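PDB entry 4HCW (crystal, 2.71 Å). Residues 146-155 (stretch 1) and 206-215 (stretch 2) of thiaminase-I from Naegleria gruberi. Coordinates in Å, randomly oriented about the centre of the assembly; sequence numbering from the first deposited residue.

Stretch 1 (146-155) EQIVYPDVAS
Stretch 2, residues 206-215: TVVASQREYI

Each stretch runs from a loop into a helix, and the two loops lie side by side in one chain, running roughly the same way; the stretches bury 645 Å² between them, both sides summed. In the first, Glu146 (phi/psi 54/77) and Gln147 (-133/-48) precede Ile148 (-76/151), Val149 (-105/120) and Tyr150 (-146/82), and helix begins at Pro151. In the second, Thr206 (-102/134), Val207 (-81/137), Val208 (-68/84), Ala209 (-152/135) and Ser210 (-79/170) lead to a helix that starts at Gln211. The CA atoms of Glu146 and Thr206 lie 4.6 Å apart, those of Pro151 and Ser210 4.9 Å, and those of Ala154 and Val208 5.6 Å.

The polar link is made by backbone. Val207 N donates to Ile148 O at 2.9 Å with an N-H...O angle of 159°, the one hydrogen bond between the stretches. The same carbonyl accepts a CA-H...O contact, Thr206 CA to Ile148 O at 3.2 Å (150° at the hydrogen), so one oxygen engages two successive residues. Both contacts lie at a single beta bridge between Ile148 and Thr206, whose CA atoms are 4.8 Å apart.

Around this bridge, side-chain carbons pack against backbone and against one another. Val207 (chi1 t) sets CG2 3.6 Å from Glu146 C and 3.8 Å from Gln147 N, covering the backbone at that turn. Glu146 (chi1 m, chi2 t) runs its aliphatic portion past the other stretch, with CG 3.6 Å from Thr206 O. Thr206 (chi1 p) places CG2 3.6 Å from Tyr150 CB; the tyrosine (chi1 t, chi2 -21°) carries the end of its ring away from the second stretch.

Farther along, Val149 (chi1 t) points its CA-to-CB bond away, yet its CG2 reaches 4.2 Å from Tyr214 CD1, meeting the ring obliquely; the CA-to-CB bond of Tyr214 (chi1 t, chi2 81°), in the second helix, points toward the first stretch. Pro151, C-gamma exo, directs its ring at the start of that helix, with CG 3.7 Å from Gln211 N and 3.9 Å from Gln211 CB. One turn on, Ala154 CB lies 3.9 Å from Val207 O.

Within each stretch, local hydrogen bonds accompany the helices. Tyr150 is the N-cap residue of the first, its O accepting from Ala154 N at 2.9 Å. Farther into that helix, Ser155 OG (chi1 p) donates to Pro151 O at 2.8 Å. Ser210 (chi1 p) is the N-cap of the second: its N donates to Glu213 OE1 at 3.3 Å, and its O accepts from Tyr214 N at 3.2 Å.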

ATOM      1  N   GLU A 146     -18.804 -18.240   1.495  1.00122.64           N
ATOM      2  CA  GLU A 146     -19.271 -16.990   0.891  1.00122.64           C
ATOM      3  C   GLU A 146     -19.913 -16.030   1.890  1.00122.64           C
ATOM      4  O   GLU A 146     -21.136 -15.903   1.945  1.00122.64           O
ATOM      5  CB  GLU A 146     -20.235 -17.265  -0.268  1.00 94.87           C
ATOM      6  CG  GLU A 146     -19.567 -17.811  -1.518  1.00 94.87           C
ATOM      7  CD  GLU A 146     -20.540 -17.980  -2.669  1.00 94.87           C
ATOM      8  OE1 GLU A 146     -21.758 -17.820  -2.446  1.00 94.87           O
ATOM      9  OE2 GLU A 146     -20.086 -18.271  -3.796  1.00 94.87           O
ATOM     10  N   GLN A 147     -19.081 -15.348   2.671  1.00116.84           N
ATOM     11  CA  GLN A 147     -19.573 -14.390   3.652  1.00116.84           C
ATOM     12  C   GLN A 147     -18.802 -13.076   3.572  1.00116.84           C
ATOM     13  O   GLN A 147     -19.393 -11.998   3.542  1.00116.84           O
ATOM     14  CB  GLN A 147     -19.477 -14.974   5.063  1.00136.61           C
ATOM     15  CG  GLN A 147     -20.706 -14.720   5.921  1.00136.61           C
ATOM     16  CD  GLN A 147     -21.934 -15.441   5.401  1.00136.61           C
ATOM     17  OE1 GLN A 147     -21.837 -16.539   4.853  1.00136.61           O
ATOM     18  NE2 GLN A 147     -23.098 -14.823   5.563  1.00136.61           N
ATOM     19  N   ILE A 148     -17.477 -13.176   3.533  1.00 72.34           N
ATOM     20  CA  ILE A 148     -16.609 -12.006   3.467  1.00 72.34           C
ATOM     21  C   ILE A 148     -16.605 -11.413   2.059  1.00 72.34           C
ATOM     22  O   ILE A 148     -16.805 -12.130   1.079  1.00 72.34           O
ATOM     23  CB  ILE A 148     -15.163 -12.373   3.871  1.00 82.84           C
ATOM     24  CG1 ILE A 148     -15.164 -13.241   5.130  1.00 82.84           C
ATOM     25  CG2 ILE A 148     -14.319 -11.125   4.092  1.00 82.84           C
ATOM     26  CD1 ILE A 148     -13.782 -13.634   5.600  1.00 82.84           C
ATOM     27  N   VAL A 149     -16.396 -10.103   1.962  1.00 91.64           N
ATOM     28  CA  VAL A 149     -16.208  -9.454   0.669  1.00 91.64           C
ATOM     29  C   VAL A 149     -14.740  -9.094   0.469  1.00 91.64           C
ATOM     30  O   VAL A 149     -14.163  -8.330   1.243  1.00 91.64           O
ATOM     31  CB  VAL A 149     -17.069  -8.186   0.522  1.00 68.83           C
ATOM     32  CG1 VAL A 149     -16.664  -7.414  -0.723  1.00 68.83           C
ATOM     33  CG2 VAL A 149     -18.540  -8.552   0.463  1.00 68.83           C
ATOM     34  N   TYR A 150     -14.143  -9.653  -0.578  1.00 74.60           N
ATOM     35  CA  TYR A 150     -12.730  -9.453  -0.861  1.00 74.60           C
ATOM     36  C   TYR A 150     -12.553  -9.451  -2.376  1.00 74.60           C
ATOM     37  O   TYR A 150     -12.187 -10.468  -2.962  1.00 74.60           O
ATOM     38  CB  TYR A 150     -11.917 -10.581  -0.221  1.00 63.52           C
ATOM     39  CG  TYR A 150     -10.456 -10.271   0.030  1.00 63.52           C
ATOM     40  CD1 TYR A 150      -9.800  -9.266  -0.669  1.00 63.52           C
ATOM     41  CD2 TYR A 150      -9.731 -10.995   0.969  1.00 63.52           C
ATOM     42  CE1 TYR A 150      -8.465  -8.990  -0.439  1.00 63.52           C
ATOM     43  CE2 TYR A 150      -8.396 -10.727   1.204  1.00 63.52           C
ATOM     44  CZ  TYR A 150      -7.768  -9.724   0.498  1.00 63.52           C
ATOM     45  OH  TYR A 150      -6.439  -9.454   0.732  1.00 63.52           O
ATOM     46  N   PRO A 151     -12.817  -8.296  -3.010  1.00 73.96           N
ATOM     47  CA  PRO A 151     -12.882  -8.130  -4.469  1.00 73.96           C
ATOM     48  C   PRO A 151     -11.638  -8.612  -5.212  1.00 73.96           C
ATOM     49  O   PRO A 151     -11.770  -9.237  -6.264  1.00 73.96           O
ATOM     50  CB  PRO A 151     -13.044  -6.617  -4.640  1.00 54.70           C
ATOM     51  CG  PRO A 151     -13.666  -6.161  -3.368  1.00 54.70           C
ATOM     52  CD  PRO A 151     -13.062  -7.025  -2.305  1.00 54.70           C
ATOM     53  N   ASP A 152     -10.455  -8.322  -4.680  1.00 76.89           N
ATOM     54  CA  ASP A 152      -9.214  -8.716  -5.340  1.00 76.89           C
ATOM     55  C   ASP A 152      -9.030 -10.234  -5.380  1.00 76.89           C
ATOM     56  O   ASP A 152      -8.531 -10.778  -6.364  1.00 76.89           O
ATOM     57  CB  ASP A 152      -8.008  -8.046  -4.679  1.00 80.61           C
ATOM     58  CG  ASP A 152      -7.894  -6.575  -5.030  1.00 80.61           C
ATOM     59  OD1 ASP A 152      -8.414  -6.173  -6.092  1.00 80.61           O
ATOM     60  OD2 ASP A 152      -7.280  -5.821  -4.246  1.00 80.61           O
ATOM     61  N   VAL A 153      -9.438 -10.912  -4.311  1.00 69.83           N
ATOM     62  CA  VAL A 153      -9.357 -12.368  -4.258  1.00 69.83           C
ATOM     63  C   VAL A 153     -10.434 -12.999  -5.135  1.00 69.83           C
ATOM     64  O   VAL A 153     -10.187 -13.983  -5.832  1.00 69.83           O
ATOM     65  CB  VAL A 153      -9.498 -12.887  -2.817  1.00 56.63           C
ATOM     66  CG1 VAL A 153      -9.472 -14.407  -2.788  1.00 56.63           C
ATOM     67  CG2 VAL A 153      -8.393 -12.322  -1.951  1.00 56.63           C
ATOM     68  N   ALA A 154     -11.628 -12.416  -5.099  1.00 68.68           N
ATOM     69  CA  ALA A 154     -12.743 -12.899  -5.903  1.00 68.68           C
ATOM     70  C   ALA A 154     -12.445 -12.773  -7.393  1.00 68.68           C
ATOM     71  O   ALA A 154     -12.913 -13.575  -8.200  1.00 68.68           O
ATOM     72  CB  ALA A 154     -14.015 -12.145  -5.550  1.00 76.40           C
ATOM     73  N   SER A 155     -11.659 -11.763  -7.751  1.00 69.22           N
ATOM     74  CA  SER A 155     -11.304 -11.525  -9.145  1.00 69.22           C
ATOM     75  C   SER A 155      -9.941 -12.123  -9.475  1.00 69.22           C
ATOM     76  O   SER A 155      -9.542 -12.168 -10.641  1.00 69.22           O
ATOM     77  CB  SER A 155     -11.304 -10.026  -9.448  1.00 64.78           C
ATOM     78  OG  SER A 155     -10.368  -9.342  -8.634  1.00 64.78           O
ATOM     79  N   THR A 206     -15.278 -15.936   0.350  1.00 73.44           N
ATOM     80  CA  THR A 206     -15.486 -14.657  -0.317  1.00 73.44           C
ATOM     81  C   THR A 206     -16.645 -14.711  -1.305  1.00 73.44           C
ATOM     82  O   THR A 206     -16.761 -15.648  -2.093  1.00 73.44           O
ATOM     83  CB  THR A 206     -14.219 -14.179  -1.054  1.00 91.33           C
ATOM     84  OG1 THR A 206     -13.876 -15.117  -2.081  1.00 91.33           O
ATOM     85  CG2 THR A 206     -13.059 -14.044  -0.084  1.00 91.33           C
ATOM     86  N   VAL A 207     -17.498 -13.694  -1.256  1.00 79.63           N
ATOM     87  CA  VAL A 207     -18.623 -13.593  -2.176  1.00 79.63           C
ATOM     88  C   VAL A 207     -18.153 -13.018  -3.505  1.00 79.63           C
ATOM     89  O   VAL A 207     -17.369 -12.069  -3.535  1.00 79.63           O
ATOM     90  CB  VAL A 207     -19.734 -12.693  -1.601  1.00114.84           C
ATOM     91  CG1 VAL A 207     -20.963 -12.720  -2.499  1.00114.84           C
ATOM     92  CG2 VAL A 207     -20.093 -13.129  -0.189  1.00114.84           C
ATOM     93  N   VAL A 208     -18.623 -13.599  -4.605  1.00 84.01           N
ATOM     94  CA  VAL A 208     -18.298 -13.082  -5.927  1.00 84.01           C
ATOM     95  C   VAL A 208     -18.968 -11.725  -6.120  1.00 84.01           C
ATOM     96  O   VAL A 208     -20.062 -11.629  -6.678  1.00 84.01           O
ATOM     97  CB  VAL A 208     -18.741 -14.044  -7.044  1.00 89.08           C
ATOM     98  CG1 VAL A 208     -18.214 -13.572  -8.393  1.00 89.08           C
ATOM     99  CG2 VAL A 208     -18.253 -15.453  -6.749  1.00 89.08           C
ATOM    100  N   ALA A 209     -18.305 -10.679  -5.639  1.00 91.79           N
ATOM    101  CA  ALA A 209     -18.831  -9.323  -5.731  1.00 91.79           C
ATOM    102  C   ALA A 209     -17.696  -8.310  -5.779  1.00 91.79           C
ATOM    103  O   ALA A 209     -16.734  -8.402  -5.014  1.00 91.79           O
ATOM    104  CB  ALA A 209     -19.756  -9.033  -4.560  1.00 93.87           C
ATOM    105  N   SER A 210     -17.813  -7.341  -6.681  1.00 89.61           N
ATOM    106  CA  SER A 210     -16.789  -6.319  -6.846  1.00 89.61           C
ATOM    107  C   SER A 210     -16.887  -5.249  -5.765  1.00 89.61           C
ATOM    108  O   SER A 210     -17.852  -5.207  -5.003  1.00 89.61           O
ATOM    109  CB  SER A 210     -16.895  -5.676  -8.231  1.00 74.83           C
ATOM    110  OG  SER A 210     -18.169  -5.088  -8.422  1.00 74.83           O
ATOM    111  N   GLN A 211     -15.879  -4.385  -5.705  1.00 83.92           N
ATOM    112  CA  GLN A 211     -15.854  -3.298  -4.735  1.00 83.92           C
ATOM    113  C   GLN A 211     -16.983  -2.309  -5.003  1.00 83.92           C
ATOM    114  O   GLN A 211     -17.607  -1.799  -4.073  1.00 83.92           O
ATOM    115  CB  GLN A 211     -14.502  -2.583  -4.772  1.00 82.60           C
ATOM    116  CG  GLN A 211     -14.356  -1.467  -3.755  1.00 82.60           C
ATOM    117  CD  GLN A 211     -14.166  -0.109  -4.402  1.00 82.60           C
ATOM    118  OE1 GLN A 211     -13.631   0.813  -3.791  1.00 82.60           O
ATOM    119  NE2 GLN A 211     -14.609   0.018  -5.649  1.00 82.60           N
ATOM    120  N   ARG A 212     -17.243  -2.050  -6.282  1.00 96.87           N
ATOM    121  CA  ARG A 212     -18.305  -1.134  -6.690  1.00 96.87           C
ATOM    122  C   ARG A 212     -19.676  -1.600  -6.208  1.00 96.87           C
ATOM    123  O   ARG A 212     -20.496  -0.793  -5.771  1.00 96.87           O
ATOM    124  CB  ARG A 212     -18.304  -0.956  -8.212  1.00101.44           C
ATOM    125  CG  ARG A 212     -19.555  -0.290  -8.767  1.00101.44           C
ATOM    126  N   GLU A 213     -19.917  -2.905  -6.286  1.00 86.43           N
ATOM    127  CA  GLU A 213     -21.178  -3.477  -5.824  1.00 86.43           C
ATOM    128  C   GLU A 213     -21.326  -3.334  -4.314  1.00 86.43           C
ATOM    129  O   GLU A 213     -22.417  -3.076  -3.808  1.00 86.43           O
ATOM    130  CB  GLU A 213     -21.282  -4.949  -6.222  1.00101.32           C
ATOM    131  CG  GLU A 213     -21.447  -5.185  -7.714  1.00101.32           C
ATOM    132  CD  GLU A 213     -21.575  -6.657  -8.056  1.00101.32           C
ATOM    133  OE1 GLU A 213     -21.032  -7.494  -7.305  1.00101.32           O
ATOM    134  OE2 GLU A 213     -22.222  -6.979  -9.075  1.00101.32           O
ATOM    135  N   TYR A 214     -20.219  -3.504  -3.599  1.00 83.15           N
ATOM    136  CA  TYR A 214     -20.223  -3.403  -2.145  1.00 83.15           C
ATOM    137  C   TYR A 214     -20.490  -1.977  -1.679  1.00 83.15           C
ATOM    138  O   TYR A 214     -21.301  -1.753  -0.781  1.00 83.15           O
ATOM    139  CB  TYR A 214     -18.897  -3.905  -1.570  1.00 69.26           C
ATOM    140  CG  TYR A 214     -18.721  -3.617  -0.097  1.00 69.26           C
ATOM    141  CD1 TYR A 214     -19.314  -4.426   0.864  1.00 69.26           C
ATOM    142  CD2 TYR A 214     -17.959  -2.539   0.333  1.00 69.26           C
ATOM    143  CE1 TYR A 214     -19.155  -4.166   2.213  1.00 69.26           C
ATOM    144  CE2 TYR A 214     -17.794  -2.272   1.679  1.00 69.26           C
ATOM    145  CZ  TYR A 214     -18.394  -3.088   2.614  1.00 69.26           C
ATOM    146  OH  TYR A 214     -18.231  -2.824   3.954  1.00 69.26           O
ATOM    147  N   ILE A 215     -19.801  -1.018  -2.289  1.00 98.38           N
ATOM    148  CA  ILE A 215     -19.954   0.389  -1.933  1.00 98.38           C
ATOM    149  C   ILE A 215     -21.382   0.870  -2.175  1.00 98.38           C
ATOM    150  O   ILE A 215     -21.962   1.565  -1.339  1.00 98.38           O
ATOM    151  CB  ILE A 215     -18.961   1.282  -2.709  1.00 76.66           C
ATOM    152  CG1 ILE A 215     -17.520   0.913  -2.350  1.00 76.66           C
ATOM    153  CG2 ILE A 215     -19.212   2.752  -2.417  1.00 76.66           C
ATOM    154  CD1 ILE A 215     -17.200   1.058  -0.878  1.00 76.66           C
TER